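Single-stranded DNA-binding protein RIM1, mitochondrial (Saccharomyces cerevisiae, PDB 6CQO) binds single-stranded DNA preferentially and cooperatively, takes part in mitochondrial DNA replication and stimulates the PIF1 helicase. Local coordinates at the interface of chains A and B. Numbering follows the deposited sequence. Chains: chain A/B, Single-stranded DNA-binding protein RIM1, mitochondrial.

Contact 1 and contact 2 illustrate how the first strand can join two copies of a protein. Their C-alpha centres lie about 10 Å apart, and both use strand 3-12 of chain B. Along it, contact 1 takes B:Met6 and B:Ile8, while contact 2 takes B:Val9, B:Gly10 and B:Arg11, facing the N-terminal residues just ahead of chain A's own strand 3-12. Antiparallel pairing at contact 1 thus passes at contact 2 into a charged fringe beyond the paired residues. Because the interface is two-fold symmetric, both recur with the chains exchanged, in keeping with the strand-1 dimers of the single-strand-binding protein family.

Contact 1: the interface of chains A and B. Residues chain A 4-6, 74-75; chain B 6, 8, 45.
The selenomethionine pair A:Met6 and B:Met6 meets near the two-fold axis, where the first strands of both chains run antiparallel. The two side chains cross obliquely, and the methyl CE of A:Met6 comes up to the methyl CE of B:Met6 at 3.6 Å. Although the residues are chemically identical, their chains differ in shape. That of A:Met6 stays extended until its last torsion, whereas that of B:Met6 bends at chi2 (101°) and again at its end. The bend lets the selenium of B:Met6 touch two carbon groups of chain A lying in roughly perpendicular directions, CE of A:Met6 and CB of A:Ala74, the latter 3.8 Å from SE. As modelled, the two side chains at the axis thus depart from exact two-fold symmetry.

Backbone bridges carry the pairing outward, A:Met6 with B:Met6 and A:Ser4 with B:Ile8, so that strands 3-12 of the two chains run side by side. Alongside them, the ring of B:Tyr45, from strand 43-49, reaches chain A with its phenol end. Ring carbon CE2 of B:Tyr45 packs 3.5 Å from CB of A:Ser4, which stands tilted above the ring plane, closing the apolar part.

At the rim the phenol oxygen meets two oxygens from different strands of chain A. The hydroxyls A:Ser4 OG and B:Tyr45 OH share a 2.7 Å hydrogen bond in which either may be the donor, and the angle CZ-OH-OG is 116°, a natural one for a phenol. The backbone oxygen O of A:Ala74, 2.9 Å from B:Tyr45 OH, could accept a hydrogen bond, but it sits nearly straight ahead of the CZ-OH bond, with an angle of 163° at OH.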
loop_
_atom_site.group_PDB
_atom_site.type_symbol
_atom_site.label_atom_id
_atom_site.label_comp_id
_atom_site.label_asym_id
_atom_site.label_seq_id
_atom_site.Cartn_x
_atom_site.Cartn_y
_atom_site.Cartn_z
ATOM N N SER A 4 1.531 -8.262 0.127
ATOM C CA SER A 4 1.083 -6.941 -0.305
ATOM C C SER A 4 2.143 -5.939 0.124
ATOM O O SER A 4 2.260 -5.624 1.312
ATOM C CB SER A 4 -0.283 -6.589 0.286
ATOM O OG SER A 4 -0.254 -6.631 1.702
ATOM N N LYS A 5 2.921 -5.451 -0.838
ATOM C CA LYS A 5 4.015 -4.530 -0.581
ATOM C C LYS A 5 3.762 -3.223 -1.319
ATOM O O LYS A 5 3.076 -3.197 -2.346
ATOM C CB LYS A 5 5.354 -5.142 -1.017
ATOM C CG LYS A 5 6.572 -4.556 -0.331
ATOM C CD LYS A 5 7.814 -5.379 -0.630
ATOM C CE LYS A 5 9.009 -4.885 0.169
ATOM N NZ LYS A 5 10.215 -5.725 -0.063
HETATM N N MSE A 6 4.313 -2.137 -0.788
HETATM C CA MSE A 6 4.122 -0.827 -1.400
HETATM C C MSE A 6 5.399 0.008 -1.422
HETATM O O MSE A 6 6.116 0.097 -0.423
HETATM C CB MSE A 6 3.018 -0.055 -0.674
HETATM C CG MSE A 6 2.796 1.350 -1.219
HETATM SE SE MSE A 6 1.254 2.253 -0.449
HETATM C CE MSE A 6 -0.106 0.938 -0.883
ATOM N N ALA A 74 2.408 -3.995 3.264
ATOM C CA ALA A 74 1.078 -3.460 3.505
ATOM C C ALA A 74 0.173 -4.522 4.116
ATOM O O ALA A 74 0.184 -5.683 3.694
ATOM C CB ALA A 74 0.462 -2.935 2.207
ATOM N N ALA A 75 -0.610 -4.110 5.110
ATOM C CA ALA A 75 -1.605 -4.960 5.746
ATOM C C ALA A 75 -2.893 -4.168 5.907
ATOM O O ALA A 75 -2.859 -2.966 6.185
ATOM C CB ALA A 75 -1.121 -5.467 7.110
HETATM N N MSE B 6 1.376 -0.273 -5.518
HETATM C CA MSE B 6 1.081 -1.435 -4.687
HETATM C C MSE B 6 1.127 -2.720 -5.507
HETATM O O MSE B 6 0.554 -2.793 -6.596
HETATM C CB MSE B 6 -0.288 -1.284 -4.019
HETATM C CG MSE B 6 -0.782 -2.550 -3.337
HETATM SE SE MSE B 6 -0.558 -2.577 -1.398
HETATM C CE MSE B 6 -2.304 -1.878 -0.888
ATOM N N ILE B 8 0.270 -6.782 -5.204
ATOM C CA ILE B 8 -0.520 -7.717 -4.413
ATOM C C ILE B 8 -0.538 -9.067 -5.113
ATOM O O ILE B 8 -0.758 -9.139 -6.328
ATOM C CB ILE B 8 -1.962 -7.213 -4.202
ATOM C CG1 ILE B 8 -1.959 -5.827 -3.564
ATOM C CG2 ILE B 8 -2.747 -8.186 -3.337
ATOM C CD1 ILE B 8 -3.334 -5.201 -3.459
ATOM N N TYR B 45 -8.275 -6.253 -0.000
ATOM C CA TYR B 45 -8.038 -5.024 -0.744
ATOM C C TYR B 45 -9.096 -4.876 -1.823
ATOM O O TYR B 45 -9.286 -5.782 -2.641
ATOM C CB TYR B 45 -6.640 -5.013 -1.372
ATOM C CG TYR B 45 -5.512 -5.069 -0.366
ATOM C CD1 TYR B 45 -5.163 -3.949 0.376
ATOM C CD2 TYR B 45 -4.790 -6.239 -0.167
ATOM C CE1 TYR B 45 -4.132 -3.994 1.294
ATOM C CE2 TYR B 45 -3.758 -6.293 0.747
ATOM C CZ TYR B 45 -3.431 -5.167 1.475
ATOM O OH TYR B 45 -2.402 -5.213 2.389
#

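Contact 2: the interface of chains A and B. Residues chain A 1-2; chain B 9-11, 33, 35, 67.
The N-terminal loop of chain A, residues A:Met1 and A:Asp2, lies against strand 3-12 of chain B, with the start of strand 67-78 and the loop residue B:Gln35, just past strand 28-34, on its flanks. A:Asp2 fills this groove and is the residue of the patch with the most surface hidden, 59 Å². Its CB sits between the backbone oxygens of B:Val9 and B:Gln35, which approach from opposite sides. With CG set beside its own backbone N (chi1 -64°), the carboxylate points onward past both carbonyls to a pair of N-H donors.

OD2 makes the polar contacts described here. The guanidinium of B:Arg11 offers its edge, its plane within 10° of the carboxylate plane, and a salt bridge joins NE to OD2 of A:Asp2 at 3.4 Å. The hydrogen bond within it is weak. NH2 of B:Arg11 stands at a similar 3.5 Å from OD2 of A:Asp2, so the oxygen faces both nitrogens. The backbone N of B:Gln35 adds another weak bond, 3.3 Å to OD2 of A:Asp2. Bends at chi2 and chi3 fold B:Arg11 back to bring its head there.

The other oxygen, OD1 of A:Asp2, lies near CD1 of B:Leu67, at 3.9 Å, and CG1 of B:Val9, similarly distant. The backbone oxygen of the poorly ordered A:Met1 lies near B:Val9. With an alanine at A:Asp2, B:Arg11 would probably lose its anionic mate and the N-H of B:Gln35 its acceptor. By laying one chain's N-terminus on its neighbour, the site probably extends the dimer interface beyond the paired strands.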
loop_
_atom_site.group_PDB
_atom_site.type_symbol
_atom_site.label_atom_id
_atom_site.label_comp_id
_atom_site.label_asym_id
_atom_site.label_seq_id
_atom_site.Cartn_x
_atom_site.Cartn_y
_atom_site.Cartn_z
HETATM N N MSE A 1 4.048 -16.862 0.062
HETATM C CA MSE A 1 3.174 -17.019 -1.095
HETATM C C MSE A 1 2.464 -15.712 -1.431
HETATM O O MSE A 1 2.836 -15.013 -2.373
HETATM C CB MSE A 1 2.146 -18.124 -0.843
HETATM C CG MSE A 1 2.150 -19.238 -1.882
HETATM SE SE MSE A 1 2.036 -18.585 -3.718
HETATM C CE MSE A 1 3.923 -18.689 -4.201
ATOM N N ASP A 2 1.433 -15.391 -0.655
ATOM C CA ASP A 2 0.722 -14.133 -0.817
ATOM C C ASP A 2 1.470 -13.009 -0.112
ATOM O O ASP A 2 2.174 -13.228 0.879
ATOM C CB ASP A 2 -0.697 -14.243 -0.258
ATOM C CG ASP A 2 -1.544 -15.255 -1.007
ATOM O OD1 ASP A 2 -0.994 -15.967 -1.874
ATOM O OD2 ASP A 2 -2.757 -15.343 -0.722
ATOM N N VAL B 9 -0.303 -10.130 -4.349
ATOM C CA VAL B 9 -0.565 -11.497 -4.780
ATOM C C VAL B 9 -1.609 -12.070 -3.835
ATOM O O VAL B 9 -1.384 -12.137 -2.619
ATOM C CB VAL B 9 0.705 -12.361 -4.786
ATOM C CG1 VAL B 9 0.339 -13.832 -4.863
ATOM C CG2 VAL B 9 1.585 -11.990 -5.957
ATOM N N GLY B 10 -2.749 -12.466 -4.384
ATOM C CA GLY B 10 -3.818 -12.975 -3.552
ATOM C C GLY B 10 -4.888 -13.642 -4.385
ATOM O O GLY B 10 -4.761 -13.783 -5.601
ATOM N N ARG B 11 -5.953 -14.048 -3.702
ATOM C CA ARG B 11 -7.063 -14.763 -4.314
ATOM C C ARG B 11 -8.267 -13.837 -4.423
ATOM O O ARG B 11 -8.619 -13.154 -3.456
ATOM C CB ARG B 11 -7.418 -16.009 -3.498
ATOM C CG ARG B 11 -6.335 -17.079 -3.514
ATOM C CD ARG B 11 -6.241 -17.813 -2.183
ATOM N NE ARG B 11 -5.734 -16.953 -1.115
ATOM C CZ ARG B 11 -6.493 -16.389 -0.181
ATOM N NH1 ARG B 11 -7.803 -16.595 -0.172
ATOM N NH2 ARG B 11 -5.941 -15.622 0.748
ATOM N N ALA B 33 -8.207 -11.378 -1.539
ATOM C CA ALA B 33 -7.872 -11.966 -0.248
ATOM C C ALA B 33 -6.397 -12.347 -0.269
ATOM O O ALA B 33 -6.004 -13.299 -0.950
ATOM C CB ALA B 33 -8.754 -13.179 0.045
ATOM N N GLN B 35 -3.474 -13.602 2.036
ATOM C CA GLN B 35 -3.093 -14.206 3.309
ATOM C C GLN B 35 -1.631 -14.632 3.244
ATOM O O GLN B 35 -1.322 -15.719 2.736
ATOM C CB GLN B 35 -3.988 -15.409 3.628
ATOM C CG GLN B 35 -4.000 -15.798 5.097
ATOM C CD GLN B 35 -4.858 -17.018 5.377
ATOM O OE1 GLN B 35 -4.898 -17.961 4.587
ATOM N NE2 GLN B 35 -5.553 -17.003 6.510
ATOM N N LEU B 67 -5.961 -17.099 -8.182
ATOM C CA LEU B 67 -4.752 -16.474 -7.661
ATOM C C LEU B 67 -4.188 -15.522 -8.709
ATOM O O LEU B 67 -3.829 -15.948 -9.811
ATOM C CB LEU B 67 -3.722 -17.535 -7.285
ATOM C CG LEU B 67 -2.385 -17.020 -6.758
ATOM C CD1 LEU B 67 -2.574 -16.240 -5.465
ATOM C CD2 LEU B 67 -1.413 -18.173 -6.558
#